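Local coordinates for 1-deoxy-D-xylulose 5-phosphate reductoisomerase (Zymomonas mobilis, PDB 1R0K), which catalyses the NADPH-dependent rearrangement and reduction of 1-deoxy-D-xylulose 5-phosphate to 2-C-methyl-D-erythritol 4-phosphate in isoprenoid biosynthesis, using a divalent metal ion, at residues Ala206-Leu220 with Met325-Leu337. Sequence-based numbering, arbitrary orientation.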
# COMPACT_ATOMS: atom_id res chain seq x y z
N ALA B 206 24.68 10.69 18.31
CA ALA B 206 25.55 9.53 18.41
C ALA B 206 24.78 8.29 18.85
O ALA B 206 25.00 7.20 18.32
CB ALA B 206 26.69 9.82 19.39
N LYS B 207 23.88 8.45 19.81
CA LYS B 207 23.07 7.33 20.30
C LYS B 207 22.28 6.73 19.15
O LYS B 207 22.28 5.51 18.96
CB LYS B 207 22.11 7.81 21.40
CG LYS B 207 21.00 6.82 21.78
CD LYS B 207 21.54 5.53 22.37
CE LYS B 207 20.52 4.88 23.31
NZ LYS B 207 19.20 4.58 22.68
N ILE B 208 21.61 7.59 18.40
CA ILE B 208 20.82 7.15 17.26
C ILE B 208 21.71 6.35 16.30
O ILE B 208 21.30 5.31 15.79
CB ILE B 208 20.21 8.36 16.50
CG1 ILE B 208 19.33 9.17 17.45
CG2 ILE B 208 19.39 7.88 15.31
CD1 ILE B 208 18.72 10.41 16.81
N SER B 209 22.92 6.83 16.07
CA SER B 209 23.84 6.15 15.18
C SER B 209 24.21 4.76 15.70
O SER B 209 24.23 3.79 14.94
CB SER B 209 25.12 6.97 14.98
OG SER B 209 24.83 8.19 14.32
N ILE B 210 24.51 4.66 16.99
CA ILE B 210 24.89 3.37 17.56
C ILE B 210 23.74 2.36 17.50
O ILE B 210 23.94 1.20 17.14
CB ILE B 210 25.39 3.52 19.02
CG1 ILE B 210 26.56 4.50 19.06
CG2 ILE B 210 25.83 2.17 19.56
CD1 ILE B 210 27.73 4.14 18.15
N ASP B 211 22.53 2.81 17.85
CA ASP B 211 21.36 1.94 17.83
C ASP B 211 21.11 1.41 16.42
O ASP B 211 20.61 0.29 16.23
CB ASP B 211 20.12 2.68 18.33
CG ASP B 211 20.13 2.88 19.84
OD1 ASP B 211 20.90 2.17 20.54
OD2 ASP B 211 19.37 3.74 20.33
N SER B 212 21.45 2.22 15.42
CA SER B 212 21.29 1.82 14.03
C SER B 212 22.34 0.75 13.72
O SER B 212 22.05 -0.25 13.06
CB SER B 212 21.48 3.03 13.12
OG SER B 212 21.54 2.65 11.76
N ALA B 213 23.55 0.96 14.21
CA ALA B 213 24.65 0.04 13.98
C ALA B 213 24.43 -1.33 14.62
O ALA B 213 24.78 -2.36 14.04
CB ALA B 213 25.95 0.65 14.49
N THR B 214 23.83 -1.35 15.81
CA THR B 214 23.58 -2.61 16.51
C THR B 214 22.21 -3.18 16.15
O THR B 214 21.90 -4.33 16.46
CB THR B 214 23.61 -2.42 18.03
OG1 THR B 214 22.52 -1.57 18.40
CG2 THR B 214 24.92 -1.78 18.47
N MET B 215 21.41 -2.35 15.49
CA MET B 215 20.05 -2.69 15.09
C MET B 215 19.12 -2.70 16.30
O MET B 215 18.03 -3.27 16.25
CB MET B 215 20.00 -4.04 14.35
CG MET B 215 20.52 -3.96 12.92
SD MET B 215 19.95 -5.33 11.88
CE MET B 215 18.32 -4.75 11.39
N MET B 216 19.54 -2.06 17.38
CA MET B 216 18.72 -1.95 18.57
C MET B 216 17.52 -1.07 18.20
O MET B 216 16.41 -1.26 18.70
CB MET B 216 19.50 -1.30 19.71
CG MET B 216 18.73 -1.16 21.01
SD MET B 216 18.22 -2.75 21.71
CE MET B 216 19.78 -3.39 22.28
N ASN B 217 17.76 -0.11 17.31
CA ASN B 217 16.70 0.79 16.88
C ASN B 217 15.57 -0.04 16.28
O ASN B 217 14.40 0.25 16.52
CB ASN B 217 17.22 1.82 15.86
CG ASN B 217 17.54 1.20 14.50
OD1 ASN B 217 18.16 0.14 14.40
ND2 ASN B 217 17.13 1.88 13.43
N LYS B 218 15.91 -1.09 15.54
CA LYS B 218 14.90 -1.96 14.94
C LYS B 218 14.19 -2.78 15.99
O LYS B 218 12.99 -3.04 15.86
CB LYS B 218 15.52 -2.91 13.91
CG LYS B 218 15.68 -2.31 12.53
CD LYS B 218 14.34 -1.83 11.98
CE LYS B 218 14.59 -0.69 11.02
NZ LYS B 218 13.36 -0.13 10.44
N GLY B 219 14.92 -3.21 17.01
CA GLY B 219 14.32 -4.00 18.07
C GLY B 219 13.30 -3.16 18.81
O GLY B 219 12.22 -3.64 19.15
N LEU B 220 13.63 -1.90 19.04
CA LEU B 220 12.73 -0.99 19.74
C LEU B 220 11.51 -0.70 18.88
O LEU B 220 10.39 -0.58 19.38
CB LEU B 220 13.45 0.31 20.10
CG LEU B 220 14.70 0.09 20.97
CD1 LEU B 220 15.41 1.41 21.19
CD2 LEU B 220 14.30 -0.53 22.29
N MET B 325 15.23 -3.26 29.00
CA MET B 325 16.11 -3.36 27.84
C MET B 325 16.50 -1.98 27.34
O MET B 325 17.68 -1.73 27.05
CB MET B 325 15.41 -4.12 26.71
CG MET B 325 16.27 -4.31 25.48
SD MET B 325 15.34 -5.03 24.12
CE MET B 325 14.58 -3.57 23.44
N ASN B 326 15.52 -1.09 27.23
CA ASN B 326 15.78 0.27 26.75
C ASN B 326 16.74 1.02 27.66
O ASN B 326 17.70 1.63 27.19
CB ASN B 326 14.48 1.06 26.65
CG ASN B 326 14.70 2.47 26.16
OD1 ASN B 326 15.09 2.69 25.01
ND2 ASN B 326 14.47 3.44 27.04
N ALA B 327 16.49 0.98 28.97
CA ALA B 327 17.35 1.67 29.92
C ALA B 327 18.77 1.11 29.89
O ALA B 327 19.74 1.86 29.88
CB ALA B 327 16.78 1.56 31.33
N ALA B 328 18.90 -0.22 29.88
CA ALA B 328 20.22 -0.82 29.84
C ALA B 328 20.98 -0.42 28.58
O ALA B 328 22.18 -0.19 28.61
CB ALA B 328 20.12 -2.34 29.93
N ASN B 329 20.26 -0.33 27.46
CA ASN B 329 20.89 0.05 26.21
C ASN B 329 21.44 1.48 26.29
O ASN B 329 22.51 1.77 25.75
CB ASN B 329 19.89 -0.07 25.05
CG ASN B 329 20.54 0.17 23.71
OD1 ASN B 329 21.46 -0.56 23.31
ND2 ASN B 329 20.07 1.19 22.99
N GLU B 330 20.71 2.37 26.96
CA GLU B 330 21.16 3.75 27.11
C GLU B 330 22.54 3.78 27.77
O GLU B 330 23.44 4.48 27.32
CB GLU B 330 20.17 4.55 27.95
CG GLU B 330 18.85 4.85 27.26
CD GLU B 330 18.92 6.04 26.32
OE1 GLU B 330 20.04 6.51 26.02
OE2 GLU B 330 17.85 6.50 25.87
N ILE B 331 22.67 3.02 28.85
CA ILE B 331 23.92 2.94 29.61
C ILE B 331 25.02 2.29 28.79
O ILE B 331 26.13 2.80 28.71
CB ILE B 331 23.72 2.12 30.91
CG1 ILE B 331 22.77 2.86 31.85
CG2 ILE B 331 25.06 1.88 31.60
CD1 ILE B 331 23.33 4.17 32.36
N ALA B 332 24.70 1.15 28.18
CA ALA B 332 25.67 0.41 27.38
C ALA B 332 26.21 1.24 26.21
O ALA B 332 27.41 1.27 25.98
CB ALA B 332 25.05 -0.88 26.87
N VAL B 333 25.31 1.91 25.48
CA VAL B 333 25.73 2.73 24.36
C VAL B 333 26.67 3.85 24.83
O VAL B 333 27.73 4.08 24.25
CB VAL B 333 24.50 3.35 23.64
CG1 VAL B 333 24.94 4.40 22.63
CG2 VAL B 333 23.71 2.25 22.93
N ALA B 334 26.28 4.53 25.91
CA ALA B 334 27.10 5.61 26.46
C ALA B 334 28.47 5.08 26.86
O ALA B 334 29.49 5.75 26.67
CB ALA B 334 26.40 6.24 27.66
N ALA B 335 28.51 3.88 27.43
CA ALA B 335 29.76 3.26 27.85
C ALA B 335 30.64 3.01 26.63
O ALA B 335 31.85 3.26 26.66
CB ALA B 335 29.49 1.95 28.57
N PHE B 336 30.04 2.51 25.55
CA PHE B 336 30.78 2.26 24.33
C PHE B 336 31.37 3.56 23.81
O PHE B 336 32.56 3.64 23.52
CB PHE B 336 29.86 1.65 23.26
CG PHE B 336 30.50 1.56 21.90
CD1 PHE B 336 31.67 0.81 21.71
CD2 PHE B 336 29.96 2.23 20.81
CE1 PHE B 336 32.29 0.75 20.46
CE2 PHE B 336 30.56 2.17 19.55
CZ PHE B 336 31.73 1.43 19.38
N LEU B 337 30.53 4.58 23.69
CA LEU B 337 30.97 5.89 23.21
C LEU B 337 32.08 6.46 24.10
O LEU B 337 32.97 7.16 23.61
CB LEU B 337 29.80 6.86 23.16
CG LEU B 337 28.76 6.55 22.08
CD1 LEU B 337 27.58 7.49 22.22
CD2 LEU B 337 29.39 6.69 20.69
O HOH W 1 17.60 2.63 24.17
O HOH W 2 22.59 0.01 20.62
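Asp211 and Asn329 meet at the polar centre of this interface, a worked example of how helices can enclose a carboxylate between apolar flanks. Asn329 ND2 gives a nearly straight bond to Asp211 OD1, 2.8 Å long; the acceptor lies in the amide plane, whereas the donor stands 33° out of the carboxylate plane. The other oxygen, OD2, forms a salt bridge with Lys207 NZ through its syn lone pair. One water donates to both Asp211 OD1 and Asn329 OD1 and accepts from Thr214 OG1; together with the direct bond, this holds the amide's orientation. A second joins Lys207 NZ, Asn329 ND2 and Asn326 OD1. Replacing Asp211 by an alanine would probably leave the Lys207 ammonium without its close counter-charge and the Asn329 amide freer to turn.

Packing is tightest where Leu220 CD2 presses on Met325 CE, at 3.3 Å. Met216, its chain folding back at chi2 (61°), lays CG and CE along the Asn329 amide. The Ile210 side is close but ordinary: Val333 CG1 fits against Ile210 CB, and Ile210 CD1 reaches the Phe336 ring edge at CE2 (3.7 Å). The partly exposed margin is looser: Ala206 CB touches Leu337 CD1, and toward Glu330 OE1 the ammonium makes a long salt bridge, 3.9 Å from Lys207 NZ.

Helix 206-214 crosses helix 325-337 at 102°, and after the turn at Met215 helix 216-220 runs nearly antiparallel to it. Ser212, Asn217 and Lys218, on the 206-220 side, are predicted to bind the substrate. Helix 345-356 covers Ile210, Met325 and Asn329, helix 193-196 packs on Phe336, and helix 365-385 lies against Ala327 and Glu330.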